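PDB 3WYZ: ribonuclease P protein component 3 from Thermococcus kodakarensis KOD1, which probably serves as a protein subunit of ribonuclease P, the RNA-based enzyme that cuts the 5' leader from precursor tRNAs. Local coordinates for residues 78-82 against 83-87; 139-142 against 143-147; 49-52 against 53-57. All coordinates share one frame; numbering follows the deposited sequence.

Interaction 1: residues 78-82 against 83-87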
ATOM      1  N   ARG A  78      13.523   9.528  -4.629  1.00 75.11           N
ATOM      2  CA  ARG A  78      13.589  10.993  -4.590  1.00 76.38           C
ATOM      3  C   ARG A  78      13.351  11.591  -5.972  1.00 74.30           C
ATOM      4  O   ARG A  78      12.650  12.591  -6.113  1.00 73.77           O
ATOM      5  CB  ARG A  78      14.947  11.467  -4.064  1.00 78.53           C
ATOM      6  CG  ARG A  78      14.938  12.899  -3.549  1.00 81.59           C
ATOM      7  CD  ARG A  78      16.339  13.440  -3.306  1.00 83.96           C
ATOM      8  NE  ARG A  78      17.115  12.624  -2.367  1.00 86.77           N
ATOM      9  CZ  ARG A  78      18.027  11.706  -2.701  1.00 90.03           C
ATOM     10  NH1 ARG A  78      18.321  11.445  -3.974  1.00 89.66           N
ATOM     11  NH2 ARG A  78      18.660  11.036  -1.741  1.00 91.33           N
ATOM     12  N   GLU A  79      13.939  10.966  -6.988  1.00 73.97           N
ATOM     13  CA  GLU A  79      13.857  11.467  -8.356  1.00 75.20           C
ATOM     14  C   GLU A  79      12.428  11.433  -8.887  1.00 70.25           C
ATOM     15  O   GLU A  79      11.976  12.392  -9.507  1.00 68.97           O
ATOM     16  CB  GLU A  79      14.793  10.668  -9.274  1.00 78.71           C
ATOM     17  CG  GLU A  79      14.950  11.240 -10.679  1.00 82.14           C
ATOM     18  CD  GLU A  79      15.479  12.669 -10.700  1.00 87.05           C
ATOM     19  OE1 GLU A  79      16.332  13.014  -9.852  1.00 88.30           O
ATOM     20  OE2 GLU A  79      15.045  13.450 -11.576  1.00 88.13           O
ATOM     21  N   VAL A  80      11.722  10.334  -8.634  1.00 68.45           N
ATOM     22  CA  VAL A  80      10.324  10.192  -9.056  1.00 67.92           C
ATOM     23  C   VAL A  80       9.404  11.143  -8.276  1.00 69.43           C
ATOM     24  O   VAL A  80       8.479  11.721  -8.841  1.00 68.72           O
ATOM     25  CB  VAL A  80       9.837   8.735  -8.904  1.00 66.21           C
ATOM     26  CG1 VAL A  80       8.347   8.619  -9.197  1.00 65.53           C
ATOM     27  CG2 VAL A  80      10.622   7.811  -9.827  1.00 65.97           C
ATOM     28  N   LYS A  81       9.672  11.304  -6.982  1.00 70.74           N
ATOM     29  CA  LYS A  81       8.899  12.208  -6.131  1.00 73.24           C
ATOM     30  C   LYS A  81       9.022  13.675  -6.565  1.00 77.25           C
ATOM     31  O   LYS A  81       8.062  14.441  -6.446  1.00 73.84           O
ATOM     32  CB  LYS A  81       9.341  12.059  -4.670  1.00 74.19           C
ATOM     33  CG  LYS A  81       8.490  12.813  -3.656  1.00 75.08           C
ATOM     34  CD  LYS A  81       7.102  12.203  -3.524  1.00 77.77           C
ATOM     35  CE  LYS A  81       6.259  12.945  -2.499  1.00 78.67           C
ATOM     36  NZ  LYS A  81       5.744  14.241  -3.020  1.00 81.30           N
ATOM     37  N   SER A  82      10.197  14.059  -7.066  1.00 80.44           N
ATOM     38  CA  SER A  82      10.460  15.452  -7.459  1.00 82.85           C
ATOM     39  C   SER A  82       9.699  15.906  -8.713  1.00 83.45           C
ATOM     40  O   SER A  82       9.483  17.105  -8.901  1.00 85.64           O
ATOM     41  CB  SER A  82      11.961  15.672  -7.671  1.00 82.13           C
ATOM     42  OG  SER A  82      12.431  14.941  -8.791  1.00 82.88           O
ATOM     43  N   ARG A  83       9.293  14.961  -9.559  1.00 82.37           N
ATOM     44  CA  ARG A  83       8.632  15.296 -10.824  1.00 82.53           C
ATOM     45  C   ARG A  83       7.144  15.610 -10.635  1.00 83.61           C
ATOM     46  O   ARG A  83       6.534  16.235 -11.500  1.00 85.35           O
ATOM     47  CB  ARG A  83       8.794  14.171 -11.856  1.00 83.13           C
ATOM     48  CG  ARG A  83      10.163  13.500 -11.916  1.00 84.83           C
ATOM     49  CD  ARG A  83      11.330  14.472 -12.037  1.00 86.44           C
ATOM     50  NE  ARG A  83      11.478  15.007 -13.391  1.00 89.52           N
ATOM     51  CZ  ARG A  83      12.463  15.814 -13.787  1.00 92.93           C
ATOM     52  NH1 ARG A  83      13.409  16.200 -12.934  1.00 93.26           N
ATOM     53  NH2 ARG A  83      12.503  16.243 -15.045  1.00 92.87           N
ATOM     54  N   ASN A  84       6.568  15.171  -9.514  1.00 85.07           N
ATOM     55  CA  ASN A  84       5.158  15.424  -9.185  1.00 84.08           C
ATOM     56  C   ASN A  84       4.185  14.944 -10.271  1.00 84.31           C
ATOM     57  O   ASN A  84       3.586  15.753 -10.984  1.00 85.99           O
ATOM     58  CB  ASN A  84       4.929  16.913  -8.884  1.00 84.77           C
ATOM     59  CG  ASN A  84       5.772  17.418  -7.719  1.00 87.45           C
ATOM     60  OD1 ASN A  84       6.151  16.658  -6.827  1.00 84.95           O
ATOM     61  ND2 ASN A  84       6.061  18.716  -7.721  1.00 90.02           N
ATOM     62  N   LEU A  85       4.026  13.625 -10.373  1.00 82.64           N
ATOM     63  CA  LEU A  85       3.175  13.009 -11.396  1.00 80.37           C
ATOM     64  C   LEU A  85       1.734  12.913 -10.908  1.00 77.12           C
ATOM     65  O   LEU A  85       1.479  12.925  -9.702  1.00 72.19           O
ATOM     66  CB  LEU A  85       3.683  11.608 -11.758  1.00 80.74           C
ATOM     67  CG  LEU A  85       5.073  11.515 -12.404  1.00 83.80           C
ATOM     68  CD1 LEU A  85       6.175  11.470 -11.355  1.00 85.48           C
ATOM     69  CD2 LEU A  85       5.177  10.300 -13.316  1.00 83.24           C
ATOM     70  N   LYS A  86       0.796  12.808 -11.847  1.00 73.90           N
ATOM     71  CA  LYS A  86      -0.621  12.681 -11.505  1.00 71.02           C
ATOM     72  C   LYS A  86      -0.942  11.243 -11.097  1.00 66.15           C
ATOM     73  O   LYS A  86      -1.645  10.522 -11.803  1.00 64.97           O
ATOM     74  CB  LYS A  86      -1.506  13.111 -12.677  1.00 73.83           C
ATOM     75  CG  LYS A  86      -1.452  14.594 -12.992  1.00 77.76           C
ATOM     76  CD  LYS A  86      -2.485  14.961 -14.046  1.00 78.44           C
ATOM     77  CE  LYS A  86      -2.580  16.463 -14.247  1.00 80.14           C
ATOM     78  NZ  LYS A  86      -3.666  16.821 -15.199  1.00 79.49           N
ATOM     79  N   ALA A  87      -0.424  10.840  -9.942  1.00 61.43           N
ATOM     80  CA  ALA A  87      -0.617   9.487  -9.433  1.00 56.67           C
ATOM     81  C   ALA A  87      -0.142   9.410  -7.994  1.00 53.18           C
ATOM     82  O   ALA A  87       0.734  10.176  -7.579  1.00 51.06           O
ATOM     83  CB  ALA A  87       0.145   8.483 -10.289  1.00 57.05           C
TER
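E79 and R83, one helical turn apart, form the charged part of this contact: E79 OE2 lies 3.5 Å from R83 NH1. The carboxylate and guanidinium planes are inclined by 38° and the oxygen stands well out of the guanidinium plane, so the salt bridge is charge attraction without a directed N-H. R83 CG, set beside the backbone N (chi1 -41°), lies 3.2 Å from E79 O, and bends at chi2 and chi3 then turn the chain back so that NH1 faces E79. The guanidinium also makes a cation-pi contact with W48 of helix 48-62.

Of the hydrogen bonds, the side-chain one is the shortest: S82 OG donates to E79 O at 2.7 Å. Helix 74-83 of this TIM barrel-like fold unwinds toward strand 88-92, and N84, with positive phi, is the first residue to leave helical phi/psi. The two backbone bonds joining 78-82 to 83-87 are weak, R83 N to V80 O at 3.4 Å and N84 N to K81 O at 3.5 Å.

L85 CD1 makes the apolar contact with V80 CG1 at 4.2 Å, the side chains crossing at about a right angle; CD1 also lies 3.4 Å from the polar V80 O.

Interaction 2: residues 139-142 against 143-147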
ATOM      1  N   PHE A 139      -0.909  -2.439   4.500  1.00 42.41           N
ATOM      2  CA  PHE A 139      -0.970  -3.829   4.933  1.00 42.51           C
ATOM      3  C   PHE A 139      -1.583  -4.685   3.837  1.00 43.91           C
ATOM      4  O   PHE A 139      -2.810  -4.790   3.738  1.00 43.90           O
ATOM      5  CB  PHE A 139      -1.800  -3.960   6.216  1.00 42.30           C
ATOM      6  CG  PHE A 139      -1.138  -3.372   7.422  1.00 39.85           C
ATOM      7  CD1 PHE A 139      -1.316  -2.045   7.739  1.00 40.56           C
ATOM      8  CD2 PHE A 139      -0.339  -4.152   8.235  1.00 40.06           C
ATOM      9  CE1 PHE A 139      -0.705  -1.498   8.850  1.00 42.05           C
ATOM     10  CE2 PHE A 139       0.279  -3.616   9.347  1.00 40.26           C
ATOM     11  CZ  PHE A 139       0.095  -2.286   9.656  1.00 40.89           C
ATOM     12  N   SER A 140      -0.722  -5.292   3.016  1.00 44.72           N
ATOM     13  CA  SER A 140      -1.165  -6.091   1.875  1.00 44.39           C
ATOM     14  C   SER A 140      -1.571  -7.487   2.328  1.00 43.10           C
ATOM     15  O   SER A 140      -0.877  -8.112   3.115  1.00 43.99           O
ATOM     16  CB  SER A 140      -0.061  -6.186   0.816  1.00 46.81           C
ATOM     17  OG  SER A 140       1.017  -6.996   1.270  1.00 53.34           O
ATOM     18  N   LEU A 141      -2.695  -7.969   1.815  1.00 42.85           N
ATOM     19  CA  LEU A 141      -3.139  -9.338   2.052  1.00 42.78           C
ATOM     20  C   LEU A 141      -2.448 -10.342   1.112  1.00 44.91           C
ATOM     21  O   LEU A 141      -2.417 -11.535   1.403  1.00 44.95           O
ATOM     22  CB  LEU A 141      -4.658  -9.414   1.894  1.00 43.23           C
ATOM     23  CG  LEU A 141      -5.361 -10.767   1.990  1.00 46.22           C
ATOM     24  CD1 LEU A 141      -5.065 -11.506   3.291  1.00 47.80           C
ATOM     25  CD2 LEU A 141      -6.858 -10.569   1.826  1.00 47.28           C
ATOM     26  N   SER A 142      -1.884  -9.850   0.006  1.00 44.99           N
ATOM     27  CA  SER A 142      -1.334 -10.695  -1.063  1.00 47.68           C
ATOM     28  C   SER A 142      -0.356 -11.790  -0.604  1.00 48.96           C
ATOM     29  O   SER A 142      -0.501 -12.939  -1.011  1.00 50.60           O
ATOM     30  CB  SER A 142      -0.654  -9.833  -2.139  1.00 49.02           C
ATOM     31  OG  SER A 142      -0.535 -10.555  -3.343  1.00 56.00           O
ATOM     32  N   PRO A 143       0.646 -11.442   0.231  1.00 50.57           N
ATOM     33  CA  PRO A 143       1.618 -12.457   0.667  1.00 51.86           C
ATOM     34  C   PRO A 143       1.004 -13.644   1.427  1.00 50.40           C
ATOM     35  O   PRO A 143       1.516 -14.752   1.337  1.00 48.33           O
ATOM     36  CB  PRO A 143       2.564 -11.670   1.587  1.00 51.91           C
ATOM     37  CG  PRO A 143       2.378 -10.239   1.215  1.00 52.41           C
ATOM     38  CD  PRO A 143       0.943 -10.120   0.814  1.00 52.12           C
ATOM     39  N   LEU A 144      -0.086 -13.406   2.155  1.00 51.08           N
ATOM     40  CA  LEU A 144      -0.729 -14.454   2.948  1.00 51.32           C
ATOM     41  C   LEU A 144      -1.419 -15.529   2.110  1.00 54.04           C
ATOM     42  O   LEU A 144      -1.515 -16.674   2.546  1.00 53.10           O
ATOM     43  CB  LEU A 144      -1.734 -13.850   3.926  1.00 50.37           C
ATOM     44  CG  LEU A 144      -1.145 -13.075   5.100  1.00 50.45           C
ATOM     45  CD1 LEU A 144      -2.252 -12.347   5.842  1.00 50.81           C
ATOM     46  CD2 LEU A 144      -0.399 -14.008   6.043  1.00 52.44           C
ATOM     47  N   LEU A 145      -1.899 -15.164   0.922  1.00 57.60           N
ATOM     48  CA  LEU A 145      -2.532 -16.129   0.020  1.00 58.99           C
ATOM     49  C   LEU A 145      -1.511 -17.083  -0.578  1.00 61.04           C
ATOM     50  O   LEU A 145      -1.825 -18.242  -0.840  1.00 65.76           O
ATOM     51  CB  LEU A 145      -3.284 -15.432  -1.119  1.00 59.75           C
ATOM     52  CG  LEU A 145      -4.587 -14.676  -0.818  1.00 62.50           C
ATOM     53  CD1 LEU A 145      -5.433 -15.363   0.241  1.00 62.29           C
ATOM     54  CD2 LEU A 145      -4.309 -13.249  -0.394  1.00 65.72           C
ATOM     55  N   ASN A 146      -0.290 -16.593  -0.783  1.00 63.62           N
ATOM     56  CA  ASN A 146       0.758 -17.357  -1.452  1.00 64.54           C
ATOM     57  C   ASN A 146       1.741 -17.969  -0.456  1.00 62.93           C
ATOM     58  O   ASN A 146       2.958 -17.881  -0.646  1.00 68.05           O
ATOM     59  CB  ASN A 146       1.503 -16.445  -2.438  1.00 68.71           C
ATOM     60  CG  ASN A 146       0.559 -15.638  -3.315  1.00 71.93           C
ATOM     61  OD1 ASN A 146      -0.519 -16.107  -3.682  1.00 77.44           O
ATOM     62  ND2 ASN A 146       0.961 -14.417  -3.653  1.00 74.92           N
ATOM     63  N   ALA A 147       1.219 -18.599   0.597  1.00 58.41           N
ATOM     64  CA  ALA A 147       2.075 -19.129   1.663  1.00 54.90           C
ATOM     65  C   ALA A 147       1.466 -20.326   2.384  1.00 51.90           C
ATOM     66  O   ALA A 147       0.246 -20.478   2.447  1.00 49.48           O
ATOM     67  CB  ALA A 147       2.408 -18.031   2.664  1.00 53.19           C
TER
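L141 O is the polar atom on which this turn closes: L144 N gives it a hydrogen bond of 3.1 Å, and L145 CD2 packs against the same oxygen. The amide approaches from above the carbonyl plane, 43° out of it, and the bond is bent, with an N-H...O angle of 135°. A second bond of the same i to i+3 kind runs from L145 N to S142 O at 3.3 Å. These are the bonds of a short, weakly bonded helical turn that follows strand 136-140 of the parallel sheet after L141.

Three leucines pack beside it. L141 points CG away from its own amide nitrogen (chi1 175°), which carries CD1 across L144 CD1, 3.9 Å away and at about a right angle, while L141 CG meets L145 CD2 at 3.6 Å. Helix 188-198 extends this apolar patch through L191 and L194.

On P143 the ring carbons do the touching. CD lies 3.2 Å from S140 OG, a hydroxyl whose hydrogen-bond partner is S112 OG, and 3.4 Å from S142 CB, tighter than usual. An alanine here is likely to lose the contact of ring CD with S140 OG and to free phi at the start of the turn.

P143 has no N-H to give, and the two bonds across the turn are donated by L144 and L145; the turn probably owes its stiffness as much to the ring and the leucine packing as to these bent bonds.

Interaction 3: residues 49-52 against 53-57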
ATOM      1  N   GLY A  49       8.663  10.590 -20.543  1.00 97.70           N
ATOM      2  CA  GLY A  49       7.695  10.872 -21.602  1.00 93.29           C
ATOM      3  C   GLY A  49       6.749   9.713 -21.847  1.00 90.46           C
ATOM      4  O   GLY A  49       5.555   9.915 -22.058  1.00 86.79           O
ATOM      5  N   SER A  50       7.296   8.501 -21.817  1.00 90.67           N
ATOM      6  CA  SER A  50       6.515   7.279 -21.973  1.00 90.69           C
ATOM      7  C   SER A  50       5.640   7.017 -20.744  1.00 92.59           C
ATOM      8  O   SER A  50       4.507   6.550 -20.871  1.00 93.82           O
ATOM      9  CB  SER A  50       7.453   6.093 -22.210  1.00 89.20           C
ATOM     10  OG  SER A  50       6.729   4.910 -22.484  1.00 90.34           O
ATOM     11  N   LEU A  51       6.176   7.324 -19.562  1.00 93.59           N
ATOM     12  CA  LEU A  51       5.468   7.107 -18.294  1.00 92.13           C
ATOM     13  C   LEU A  51       4.189   7.937 -18.220  1.00 90.55           C
ATOM     14  O   LEU A  51       3.119   7.414 -17.906  1.00 89.91           O
ATOM     15  CB  LEU A  51       6.372   7.451 -17.098  1.00 94.23           C
ATOM     16  CG  LEU A  51       6.265   6.566 -15.852  1.00 94.06           C
ATOM     17  CD1 LEU A  51       4.823   6.392 -15.398  1.00 93.30           C
ATOM     18  CD2 LEU A  51       6.911   5.212 -16.114  1.00 95.36           C
ATOM     19  N   LYS A  52       4.305   9.229 -18.510  1.00 87.81           N
ATOM     20  CA  LYS A  52       3.156  10.129 -18.482  1.00 86.05           C
ATOM     21  C   LYS A  52       2.091   9.746 -19.512  1.00 84.46           C
ATOM     22  O   LYS A  52       0.899   9.904 -19.256  1.00 81.56           O
ATOM     23  CB  LYS A  52       3.607  11.575 -18.699  1.00 88.96           C
ATOM     24  CG  LYS A  52       4.336  12.172 -17.508  1.00 90.48           C
ATOM     25  CD  LYS A  52       4.745  13.613 -17.773  1.00 90.78           C
ATOM     26  CE  LYS A  52       5.158  14.326 -16.494  1.00 91.87           C
ATOM     27  NZ  LYS A  52       4.010  14.606 -15.584  1.00 92.50           N
ATOM     28  N   GLU A  53       2.523   9.245 -20.669  1.00 83.58           N
ATOM     29  CA  GLU A  53       1.604   8.762 -21.701  1.00 83.15           C
ATOM     30  C   GLU A  53       0.826   7.557 -21.189  1.00 79.79           C
ATOM     31  O   GLU A  53      -0.366   7.425 -21.451  1.00 75.79           O
ATOM     32  CB  GLU A  53       2.372   8.392 -22.978  1.00 86.63           C
ATOM     33  CG  GLU A  53       1.496   8.066 -24.189  1.00 91.31           C
ATOM     34  CD  GLU A  53       1.037   6.612 -24.251  1.00 94.34           C
ATOM     35  OE1 GLU A  53       1.824   5.710 -23.885  1.00 97.62           O
ATOM     36  OE2 GLU A  53      -0.114   6.366 -24.680  1.00 94.28           O
ATOM     37  N   GLU A  54       1.514   6.679 -20.464  1.00 78.81           N
ATOM     38  CA  GLU A  54       0.885   5.521 -19.843  1.00 77.75           C
ATOM     39  C   GLU A  54      -0.080   5.955 -18.735  1.00 72.81           C
ATOM     40  O   GLU A  54      -1.212   5.481 -18.677  1.00 71.70           O
ATOM     41  CB  GLU A  54       1.951   4.583 -19.274  1.00 81.60           C
ATOM     42  CG  GLU A  54       1.421   3.248 -18.765  1.00 86.95           C
ATOM     43  CD  GLU A  54       1.214   2.213 -19.856  1.00 92.65           C
ATOM     44  OE1 GLU A  54       1.142   2.582 -21.050  1.00 96.52           O
ATOM     45  OE2 GLU A  54       1.119   1.015 -19.508  1.00 96.52           O
ATOM     46  N   LEU A  55       0.370   6.856 -17.865  1.00 65.81           N
ATOM     47  CA  LEU A  55      -0.458   7.327 -16.758  1.00 63.63           C
ATOM     48  C   LEU A  55      -1.728   8.024 -17.247  1.00 63.84           C
ATOM     49  O   LEU A  55      -2.795   7.861 -16.653  1.00 64.18           O
ATOM     50  CB  LEU A  55       0.338   8.253 -15.830  1.00 62.74           C
ATOM     51  CG  LEU A  55       1.419   7.584 -14.971  1.00 62.97           C
ATOM     52  CD1 LEU A  55       2.256   8.642 -14.268  1.00 64.43           C
ATOM     53  CD2 LEU A  55       0.821   6.621 -13.953  1.00 61.98           C
ATOM     54  N   LYS A  56      -1.614   8.790 -18.328  1.00 64.55           N
ATOM     55  CA  LYS A  56      -2.772   9.426 -18.946  1.00 66.38           C
ATOM     56  C   LYS A  56      -3.760   8.370 -19.431  1.00 64.82           C
ATOM     57  O   LYS A  56      -4.964   8.490 -19.215  1.00 62.99           O
ATOM     58  CB  LYS A  56      -2.345  10.325 -20.113  1.00 70.12           C
ATOM     59  CG  LYS A  56      -3.473  11.183 -20.674  1.00 74.17           C
ATOM     60  CD  LYS A  56      -3.040  11.992 -21.891  1.00 76.91           C
ATOM     61  CE  LYS A  56      -4.235  12.663 -22.555  1.00 78.53           C
ATOM     62  NZ  LYS A  56      -3.831  13.632 -23.612  1.00 79.20           N
ATOM     63  N   GLU A  57      -3.234   7.334 -20.079  1.00 65.91           N
ATOM     64  CA  GLU A  57      -4.046   6.216 -20.558  1.00 67.80           C
ATOM     65  C   GLU A  57      -4.668   5.447 -19.392  1.00 64.96           C
ATOM     66  O   GLU A  57      -5.808   4.988 -19.490  1.00 67.07           O
ATOM     67  CB  GLU A  57      -3.202   5.276 -21.431  1.00 70.84           C
ATOM     68  CG  GLU A  57      -4.006   4.237 -22.204  1.00 76.18           C
ATOM     69  CD  GLU A  57      -3.141   3.313 -23.058  1.00 81.46           C
ATOM     70  OE1 GLU A  57      -2.005   3.698 -23.426  1.00 83.23           O
ATOM     71  OE2 GLU A  57      -3.608   2.191 -23.369  1.00 83.58           O
TER
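L55 and L51 meet one turn apart within helix 48-62, and L55 can be followed outward over the backbone of the preceding turn. Its CB sits 3.6 Å from L51 O. From there CG, placed beside the backbone N (chi1 -71°), lies 3.4 Å from the same L51 O and also faces L51 CD1. At the tip, L55 CD1 reaches L51 CD1 at 3.6 Å, the two side chains passing at a slant.

Beneath this pair the backbone makes a regular alpha-helical ladder. L55 N bonds to L51 O at 2.8 Å, in the carbonyl plane and with an N-H...O angle of 163°. Its neighbours, E54 N to S50 O at 3.0 Å and K56 N to K52 O at 2.9 Å, are sound as well, whereas E53 N to G49 O is weak.

The helix is the crossover of a beta-alpha-beta unit between strands 33-41 and 65-70. L51 packs on L40 of strand 33-41, and E54 touches K38 of the same strand, while K52, E53 and K56 are exposed. Such a division makes the helix amphipathic: hydrocarbon contact from L51 toward strand 33-41 and from L55 toward L85 probably holds its buried side, and the charged groups remain where water can probably solvate them.

Interactions 1 and 3 are neighbours on the same side of the chain's centre, their own centres about 13 Å apart. They meet through L55, whose CD1 lies 3.5 Å from L85 CD2 and whose CD2 lies 4.2 Å from A87 CB, so the loop leaving helix 74-83 packs on helix 48-62. Interaction 2 stands apart: its centre is about 28 Å from that of interaction 1 and about 29 Å from that of interaction 3, and it lies across the chain's centre from interaction 1. A glycerol, probably from the crystallisation liquor, sits about 3 Å from the S142 side chain in interaction 2. Interaction 2 is thus a separate piece of the same TIM barrel-like fold.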